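Local coordinates for Ral guanine nucleotide dissociation stimulator-like 2 (Mus musculus, PDB 4JGW), which is a probable guanine nucleotide exchange factor and putative effector of Ras and/or Rap, associating with GTP-bound H-Ras and Rap1A in vitro, at residues Ala78-His83 / Leu122-Ala127; Leu219-Ser224 / Ser427-Leu432. All blocks are in the same frame, centred on the assembly; numbering follows the deposited sequence.

Contact 1 of 2, residues Ala78-His83 / Leu122-Ala127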
ATOM      1  N   ALA A  78       4.295 -10.696   9.321  1.00 25.95           N
ATOM      2  CA  ALA A  78       2.957 -10.170   9.595  1.00 26.22           C
ATOM      3  C   ALA A  78       2.926  -9.287  10.838  1.00 26.50           C
ATOM      4  O   ALA A  78       2.346  -8.202  10.808  1.00 26.56           O
ATOM      5  CB  ALA A  78       1.938 -11.301   9.713  1.00 26.21           C
ATOM      6  N   LEU A  79       3.546  -9.752  11.923  1.00 26.80           N
ATOM      7  CA  LEU A  79       3.587  -8.986  13.171  1.00 27.15           C
ATOM      8  C   LEU A  79       4.356  -7.682  12.965  1.00 27.25           C
ATOM      9  O   LEU A  79       3.883  -6.613  13.354  1.00 27.22           O
ATOM     10  CB  LEU A  79       4.231  -9.794  14.309  1.00 27.22           C
ATOM     11  CG  LEU A  79       3.775  -9.619  15.774  1.00 27.74           C
ATOM     12  CD1 LEU A  79       4.824 -10.177  16.725  1.00 27.84           C
ATOM     13  CD2 LEU A  79       3.435  -8.185  16.178  1.00 27.66           C
ATOM     14  N   LEU A  80       5.532  -7.783  12.345  1.00 27.22           N
ATOM     15  CA  LEU A  80       6.385  -6.620  12.099  1.00 27.40           C
ATOM     16  C   LEU A  80       5.722  -5.586  11.194  1.00 27.49           C
ATOM     17  O   LEU A  80       5.934  -4.389  11.366  1.00 27.49           O
ATOM     18  CB  LEU A  80       7.744  -7.042  11.521  1.00 27.27           C
ATOM     19  CG  LEU A  80       8.708  -7.830  12.420  1.00 27.49           C
ATOM     20  CD1 LEU A  80       9.977  -8.189  11.658  1.00 26.85           C
ATOM     21  CD2 LEU A  80       9.048  -7.081  13.712  1.00 26.81           C
ATOM     22  N   ALA A  81       4.917  -6.055  10.243  1.00 27.81           N
ATOM     23  CA  ALA A  81       4.246  -5.172   9.290  1.00 28.17           C
ATOM     24  C   ALA A  81       2.980  -4.517   9.849  1.00 28.45           C
ATOM     25  O   ALA A  81       2.664  -3.383   9.493  1.00 28.19           O
ATOM     26  CB  ALA A  81       3.930  -5.918   8.002  1.00 28.11           C
ATOM     27  N   THR A  82       2.265  -5.228  10.719  1.00 28.84           N
ATOM     28  CA  THR A  82       0.960  -4.771  11.209  1.00 29.32           C
ATOM     29  C   THR A  82       0.954  -4.221  12.643  1.00 29.88           C
ATOM     30  O   THR A  82      -0.076  -3.732  13.105  1.00 29.95           O
ATOM     31  CB  THR A  82      -0.116  -5.886  11.111  1.00 29.23           C
ATOM     32  OG1 THR A  82       0.242  -6.983  11.962  1.00 28.77           O
ATOM     33  CG2 THR A  82      -0.276  -6.378   9.675  1.00 29.23           C
ATOM     34  N   HIS A  83       2.090  -4.291  13.338  1.00 30.59           N
ATOM     35  CA  HIS A  83       2.134  -3.991  14.779  1.00 31.45           C
ATOM     36  C   HIS A  83       1.628  -2.599  15.178  1.00 32.19           C
ATOM     37  O   HIS A  83       1.058  -2.433  16.257  1.00 32.46           O
ATOM     38  CB  HIS A  83       3.523  -4.262  15.373  1.00 31.27           C
ATOM     39  CG  HIS A  83       4.537  -3.202  15.078  1.00 31.35           C
ATOM     40  ND1 HIS A  83       5.223  -3.138  13.884  1.00 31.30           N
ATOM     41  CD2 HIS A  83       4.997  -2.174  15.832  1.00 31.15           C
ATOM     42  CE1 HIS A  83       6.053  -2.110  13.911  1.00 31.46           C
ATOM     43  NE2 HIS A  83       5.936  -1.510  15.082  1.00 31.19           N
ATOM     44  N   LEU A 122      15.200  -8.236  14.548  1.00 31.30           N
ATOM     45  CA  LEU A 122      15.433  -6.790  14.535  1.00 31.32           C
ATOM     46  C   LEU A 122      16.092  -6.322  13.239  1.00 31.40           C
ATOM     47  O   LEU A 122      15.802  -5.222  12.763  1.00 31.50           O
ATOM     48  CB  LEU A 122      16.249  -6.347  15.755  1.00 31.18           C
ATOM     49  CG  LEU A 122      15.546  -6.399  17.119  1.00 31.03           C
ATOM     50  CD1 LEU A 122      16.561  -6.409  18.255  1.00 30.25           C
ATOM     51  CD2 LEU A 122      14.538  -5.262  17.295  1.00 30.48           C
ATOM     52  N   SER A 123      16.963  -7.153  12.669  1.00 31.41           N
ATOM     53  CA  SER A 123      17.577  -6.850  11.375  1.00 31.57           C
ATOM     54  C   SER A 123      16.540  -6.871  10.253  1.00 31.37           C
ATOM     55  O   SER A 123      16.510  -5.965   9.417  1.00 31.36           O
ATOM     56  CB  SER A 123      18.748  -7.794  11.068  1.00 31.62           C
ATOM     57  OG  SER A 123      18.336  -9.151  11.061  1.00 32.87           O
ATOM     58  N   THR A 124      15.689  -7.896  10.249  1.00 31.24           N
ATOM     59  CA  THR A 124      14.584  -7.987   9.289  1.00 31.04           C
ATOM     60  C   THR A 124      13.630  -6.793   9.431  1.00 31.03           C
ATOM     61  O   THR A 124      13.255  -6.178   8.434  1.00 30.91           O
ATOM     62  CB  THR A 124      13.815  -9.326   9.424  1.00 30.98           C
ATOM     63  OG1 THR A 124      14.711 -10.416   9.180  1.00 31.02           O
ATOM     64  CG2 THR A 124      12.663  -9.405   8.428  1.00 30.49           C
ATOM     65  N   TRP A 125      13.269  -6.469  10.673  1.00 31.15           N
ATOM     66  CA  TRP A 125      12.408  -5.322  10.992  1.00 31.36           C
ATOM     67  C   TRP A 125      12.984  -4.010  10.459  1.00 31.73           C
ATOM     68  O   TRP A 125      12.277  -3.232   9.812  1.00 31.74           O
ATOM     69  CB  TRP A 125      12.188  -5.242  12.510  1.00 31.28           C
ATOM     70  CG  TRP A 125      11.165  -4.233  12.991  1.00 30.77           C
ATOM     71  CD1 TRP A 125      10.354  -3.442  12.226  1.00 30.71           C
ATOM     72  CD2 TRP A 125      10.822  -3.952  14.356  1.00 30.50           C
ATOM     73  NE1 TRP A 125       9.551  -2.666  13.029  1.00 30.75           N
ATOM     74  CE2 TRP A 125       9.815  -2.961  14.340  1.00 30.52           C
ATOM     75  CE3 TRP A 125      11.280  -4.432  15.591  1.00 30.36           C
ATOM     76  CZ2 TRP A 125       9.254  -2.445  15.512  1.00 30.41           C
ATOM     77  CZ3 TRP A 125      10.722  -3.914  16.758  1.00 30.42           C
ATOM     78  CH2 TRP A 125       9.719  -2.930  16.707  1.00 30.08           C
ATOM     79  N   LEU A 126      14.268  -3.782  10.725  1.00 32.12           N
ATOM     80  CA  LEU A 126      14.952  -2.567  10.294  1.00 32.52           C
ATOM     81  C   LEU A 126      15.082  -2.494   8.773  1.00 32.78           C
ATOM     82  O   LEU A 126      14.884  -1.430   8.179  1.00 32.74           O
ATOM     83  CB  LEU A 126      16.326  -2.465  10.964  1.00 32.54           C
ATOM     84  CG  LEU A 126      17.236  -1.272  10.648  1.00 32.74           C
ATOM     85  CD1 LEU A 126      16.583   0.058  11.016  1.00 32.52           C
ATOM     86  CD2 LEU A 126      18.557  -1.441  11.373  1.00 32.67           C
ATOM     87  N   ALA A 127      15.403  -3.629   8.153  1.00 33.06           N
ATOM     88  CA  ALA A 127      15.528  -3.712   6.700  1.00 33.34           C
ATOM     89  C   ALA A 127      14.179  -3.521   6.003  1.00 33.59           C
ATOM     90  O   ALA A 127      14.090  -2.799   5.006  1.00 33.60           O
ATOM     91  CB  ALA A 127      16.169  -5.033   6.291  1.00 33.17           C
TER

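Contact 2 of 2, residues Leu219-Ser224 / Ser427-Leu432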
ATOM      1  N   LEU A 219       6.083   3.739  -4.881  1.00 32.61           N
ATOM      2  CA  LEU A 219       7.309   3.148  -4.338  1.00 32.80           C
ATOM      3  C   LEU A 219       7.634   3.664  -2.940  1.00 32.88           C
ATOM      4  O   LEU A 219       8.222   2.941  -2.131  1.00 33.05           O
ATOM      5  CB  LEU A 219       8.501   3.385  -5.272  1.00 32.71           C
ATOM      6  CG  LEU A 219       8.563   2.549  -6.551  1.00 32.76           C
ATOM      7  CD1 LEU A 219       9.799   2.906  -7.373  1.00 32.99           C
ATOM      8  CD2 LEU A 219       8.549   1.065  -6.221  1.00 32.26           C
ATOM      9  N   ASN A 220       7.254   4.910  -2.666  1.00 32.89           N
ATOM     10  CA  ASN A 220       7.446   5.517  -1.348  1.00 32.85           C
ATOM     11  C   ASN A 220       6.324   5.170  -0.362  1.00 32.74           C
ATOM     12  O   ASN A 220       6.356   5.586   0.798  1.00 32.81           O
ATOM     13  CB  ASN A 220       7.600   7.038  -1.471  1.00 32.93           C
ATOM     14  CG  ASN A 220       8.927   7.450  -2.094  1.00 33.39           C
ATOM     15  OD1 ASN A 220       9.987   6.943  -1.727  1.00 34.38           O
ATOM     16  ND2 ASN A 220       8.873   8.389  -3.034  1.00 34.00           N
ATOM     17  N   LEU A 221       5.337   4.410  -0.831  1.00 32.65           N
ATOM     18  CA  LEU A 221       4.209   4.003   0.003  1.00 32.51           C
ATOM     19  C   LEU A 221       4.637   3.019   1.089  1.00 32.49           C
ATOM     20  O   LEU A 221       5.275   2.003   0.810  1.00 32.22           O
ATOM     21  CB  LEU A 221       3.091   3.390  -0.849  1.00 32.43           C
ATOM     22  CG  LEU A 221       1.815   2.926  -0.133  1.00 32.49           C
ATOM     23  CD1 LEU A 221       0.930   4.110   0.247  1.00 32.46           C
ATOM     24  CD2 LEU A 221       1.042   1.952  -0.995  1.00 32.21           C
ATOM     25  N   ILE A 222       4.289   3.350   2.327  1.00 32.67           N
ATOM     26  CA  ILE A 222       4.444   2.435   3.448  1.00 32.92           C
ATOM     27  C   ILE A 222       3.128   1.663   3.582  1.00 33.03           C
ATOM     28  O   ILE A 222       2.117   2.233   3.993  1.00 33.02           O
ATOM     29  CB  ILE A 222       4.812   3.187   4.749  1.00 32.95           C
ATOM     30  CG1 ILE A 222       6.087   4.018   4.532  1.00 33.13           C
ATOM     31  CG2 ILE A 222       4.988   2.200   5.908  1.00 32.90           C
ATOM     32  CD1 ILE A 222       6.388   5.024   5.631  1.00 33.69           C
ATOM     33  N   PRO A 223       3.135   0.367   3.203  1.00 33.17           N
ATOM     34  CA  PRO A 223       1.914  -0.446   3.124  1.00 33.33           C
ATOM     35  C   PRO A 223       1.106  -0.510   4.421  1.00 33.51           C
ATOM     36  O   PRO A 223      -0.121  -0.569   4.363  1.00 33.61           O
ATOM     37  CB  PRO A 223       2.441  -1.834   2.745  1.00 33.33           C
ATOM     38  CG  PRO A 223       3.726  -1.559   2.033  1.00 33.30           C
ATOM     39  CD  PRO A 223       4.321  -0.397   2.773  1.00 33.14           C
ATOM     40  N   SER A 224       1.781  -0.483   5.569  1.00 33.71           N
ATOM     41  CA  SER A 224       1.103  -0.517   6.870  1.00 33.92           C
ATOM     42  C   SER A 224       0.206   0.702   7.111  1.00 34.12           C
ATOM     43  O   SER A 224      -0.763   0.627   7.869  1.00 34.00           O
ATOM     44  CB  SER A 224       2.114  -0.654   8.007  1.00 33.89           C
ATOM     45  OG  SER A 224       2.977   0.467   8.072  1.00 34.10           O
ATOM     46  N   SER A 427       1.230  -7.916   1.318  1.00 28.37           N
ATOM     47  CA  SER A 427       2.218  -8.617   0.494  1.00 28.96           C
ATOM     48  C   SER A 427       1.922  -8.468  -1.000  1.00 29.29           C
ATOM     49  O   SER A 427       2.843  -8.469  -1.816  1.00 29.25           O
ATOM     50  CB  SER A 427       2.328 -10.095   0.888  1.00 28.76           C
ATOM     51  OG  SER A 427       1.145 -10.811   0.577  1.00 29.04           O
ATOM     52  N   GLU A 428       0.641  -8.339  -1.345  1.00 29.90           N
ATOM     53  CA  GLU A 428       0.223  -8.024  -2.714  1.00 30.63           C
ATOM     54  C   GLU A 428       0.762  -6.657  -3.127  1.00 30.71           C
ATOM     55  O   GLU A 428       1.247  -6.480  -4.244  1.00 30.82           O
ATOM     56  CB  GLU A 428      -1.301  -8.023  -2.840  1.00 30.88           C
ATOM     57  CG  GLU A 428      -1.970  -9.382  -2.697  1.00 32.55           C
ATOM     58  CD  GLU A 428      -3.491  -9.282  -2.640  1.00 34.96           C
ATOM     59  OE1 GLU A 428      -4.068  -8.419  -3.341  1.00 35.64           O
ATOM     60  OE2 GLU A 428      -4.111 -10.072  -1.892  1.00 36.01           O
ATOM     61  N   LEU A 429       0.674  -5.700  -2.207  1.00 30.89           N
ATOM     62  CA  LEU A 429       1.170  -4.346  -2.420  1.00 31.22           C
ATOM     63  C   LEU A 429       2.697  -4.355  -2.568  1.00 31.45           C
ATOM     64  O   LEU A 429       3.247  -3.654  -3.422  1.00 31.26           O
ATOM     65  CB  LEU A 429       0.730  -3.453  -1.254  1.00 31.17           C
ATOM     66  CG  LEU A 429      -0.006  -2.120  -1.465  1.00 31.63           C
ATOM     67  CD1 LEU A 429      -0.943  -2.113  -2.673  1.00 30.99           C
ATOM     68  CD2 LEU A 429      -0.780  -1.758  -0.200  1.00 30.91           C
ATOM     69  N   LEU A 430       3.367  -5.167  -1.749  1.00 31.78           N
ATOM     70  CA  LEU A 430       4.822  -5.342  -1.825  1.00 32.31           C
ATOM     71  C   LEU A 430       5.278  -5.922  -3.165  1.00 32.60           C
ATOM     72  O   LEU A 430       6.280  -5.481  -3.722  1.00 32.59           O
ATOM     73  CB  LEU A 430       5.334  -6.226  -0.684  1.00 32.21           C
ATOM     74  CG  LEU A 430       5.418  -5.653   0.732  1.00 32.50           C
ATOM     75  CD1 LEU A 430       5.622  -6.776   1.735  1.00 32.34           C
ATOM     76  CD2 LEU A 430       6.536  -4.619   0.850  1.00 32.75           C
ATOM     77  N   ARG A 431       4.537  -6.904  -3.676  1.00 33.09           N
ATOM     78  CA  ARG A 431       4.864  -7.513  -4.965  1.00 33.71           C
ATOM     79  C   ARG A 431       4.560  -6.572  -6.137  1.00 33.72           C
ATOM     80  O   ARG A 431       5.187  -6.664  -7.189  1.00 33.77           O
ATOM     81  CB  ARG A 431       4.153  -8.864  -5.142  1.00 33.76           C
ATOM     82  CG  ARG A 431       2.840  -8.797  -5.896  1.00 35.42           C
ATOM     83  CD  ARG A 431       2.277 -10.175  -6.204  1.00 38.25           C
ATOM     84  NE  ARG A 431       1.472 -10.161  -7.426  1.00 39.70           N
ATOM     85  CZ  ARG A 431       0.200  -9.771  -7.501  1.00 40.96           C
ATOM     86  NH1 ARG A 431      -0.449  -9.348  -6.421  1.00 41.16           N
ATOM     87  NH2 ARG A 431      -0.425  -9.803  -8.669  1.00 41.20           N
ATOM     88  N   LEU A 432       3.594  -5.673  -5.954  1.00 33.81           N
ATOM     89  CA  LEU A 432       3.291  -4.674  -6.972  1.00 33.95           C
ATOM     90  C   LEU A 432       4.339  -3.563  -6.967  1.00 34.17           C
ATOM     91  O   LEU A 432       4.595  -2.940  -7.998  1.00 34.21           O
ATOM     92  CB  LEU A 432       1.878  -4.104  -6.795  1.00 33.74           C
ATOM     93  CG  LEU A 432       0.716  -5.031  -7.181  1.00 33.57           C
ATOM     94  CD1 LEU A 432      -0.586  -4.520  -6.597  1.00 33.08           C
ATOM     95  CD2 LEU A 432       0.598  -5.211  -8.695  1.00 32.93           C
TER

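Contact 1 of 2, residues Ala78-His83 / Leu122-Ala127
Leu80 and Trp125 bring the two backbones closest, their CA atoms 6.3 Å apart, where helix 75-82 meets helix 108-128. Leu80 reaches across with both methyls. Leu80 CD2 lies over one face of the Trp125 indole, 3.9 Å from the centroid of the five-membered ring and 25° off its normal, a CH-pi contact displaced toward the rim, with Trp125 CG its nearest ring atom. Leu80 CD1 settles beside the root of the same side chain, 3.8 Å from Trp125 CB. Trp125 swings its indole away from its own backbone N (chi1 -172°), which carries the benzo half to His83. There the rings form an offset edge-to-face pair, the indole edge toward the imidazole face, planes at 85° and centroids 5.1 Å apart; the closest atoms are His83 NE2 and Trp125 CZ2 at 3.5 Å. The imidazole is held from within its own segment: His83 ND1 donates to Leu80 O at 2.9 Å, and that oxygen lies in the ring plane although the donor stands well above the carbonyl plane. Beyond the segments, His83 NE2 pairs with Thr89 OG1, and Trp125 NE1 with Asp132 OD2. No hydrogen bond joins residues 78-83 to residues 122-127, so within this N-terminal Ras-GEF (REM) region they associate through dispersion and aromatic contacts, while separate polar partners would limit the rotation of both rings.

Contact 2 of 2, residues Leu219-Ser224 / Ser427-Leu432
Helix 416-436, a long helix running through the Ras-GEF region, receives the turn that follows helix 203-219 through three apolar side-chain contacts. The CA atoms of Pro223 and Leu429 mark the nearest backbone approach, at 6.8 Å. Leu429 offers one methyl to two partners: its CD2 lies 4.2 Å from Leu221 CD2 and 4.4 Å from Pro223 CB. From the next residue along the helix, Leu430 CD2 comes within 4.3 Å of Pro223 CG, so the pyrrolidine ring meets successive leucines with neighbouring ring carbons. The CB of Leu430 does not point straight at the loop; the end of its branched chain closes the distance. These separations describe loose van der Waals contact, with 160 Å² buried over both sides. In the fold, residues 219-224 lead out of helix 203-219 into the connection to helix 244-264, and Pro223 enters a short 3-10 turn just as it reaches the long helix. Leu221, with CG anti to its backbone N (chi1 -179°), turns CD2 toward Leu429, and its side chain also touches Ser245 and Val246 of helix 244-264. Its carbonyl O accepts a hydrogen bond from Gln433 NE2, a polar tie to the same long helix one turn beyond Leu429. Phe394 of helix 392-404 packs against Leu429 as well, and Leu426 and Gln433 extend the helix surface that meets Pro223.

Both segments of contact 1 precede those of contact 2 in sequence; the first contact belongs to the N-terminal Ras-GEF (REM) region, the second to the Ras-GEF region. Their centres are nevertheless about 14 Å apart, and they touch directly: Ala81 O packs 3.2 Å from Ser224 CB. Helix 416-436 links them further. Contact 2 uses its 427-432 portion, while its earlier residues Phe416, Arg419, Glu422 and Phe423 meet side chains of 78-83. The centre of contact 2 lies about 4 Å from the centre of the chain in space, that of contact 1 about 16 Å. This is consistent with helix 75-82 and residues 219-224, together with helix 416-436, forming part of the interface between the two regions.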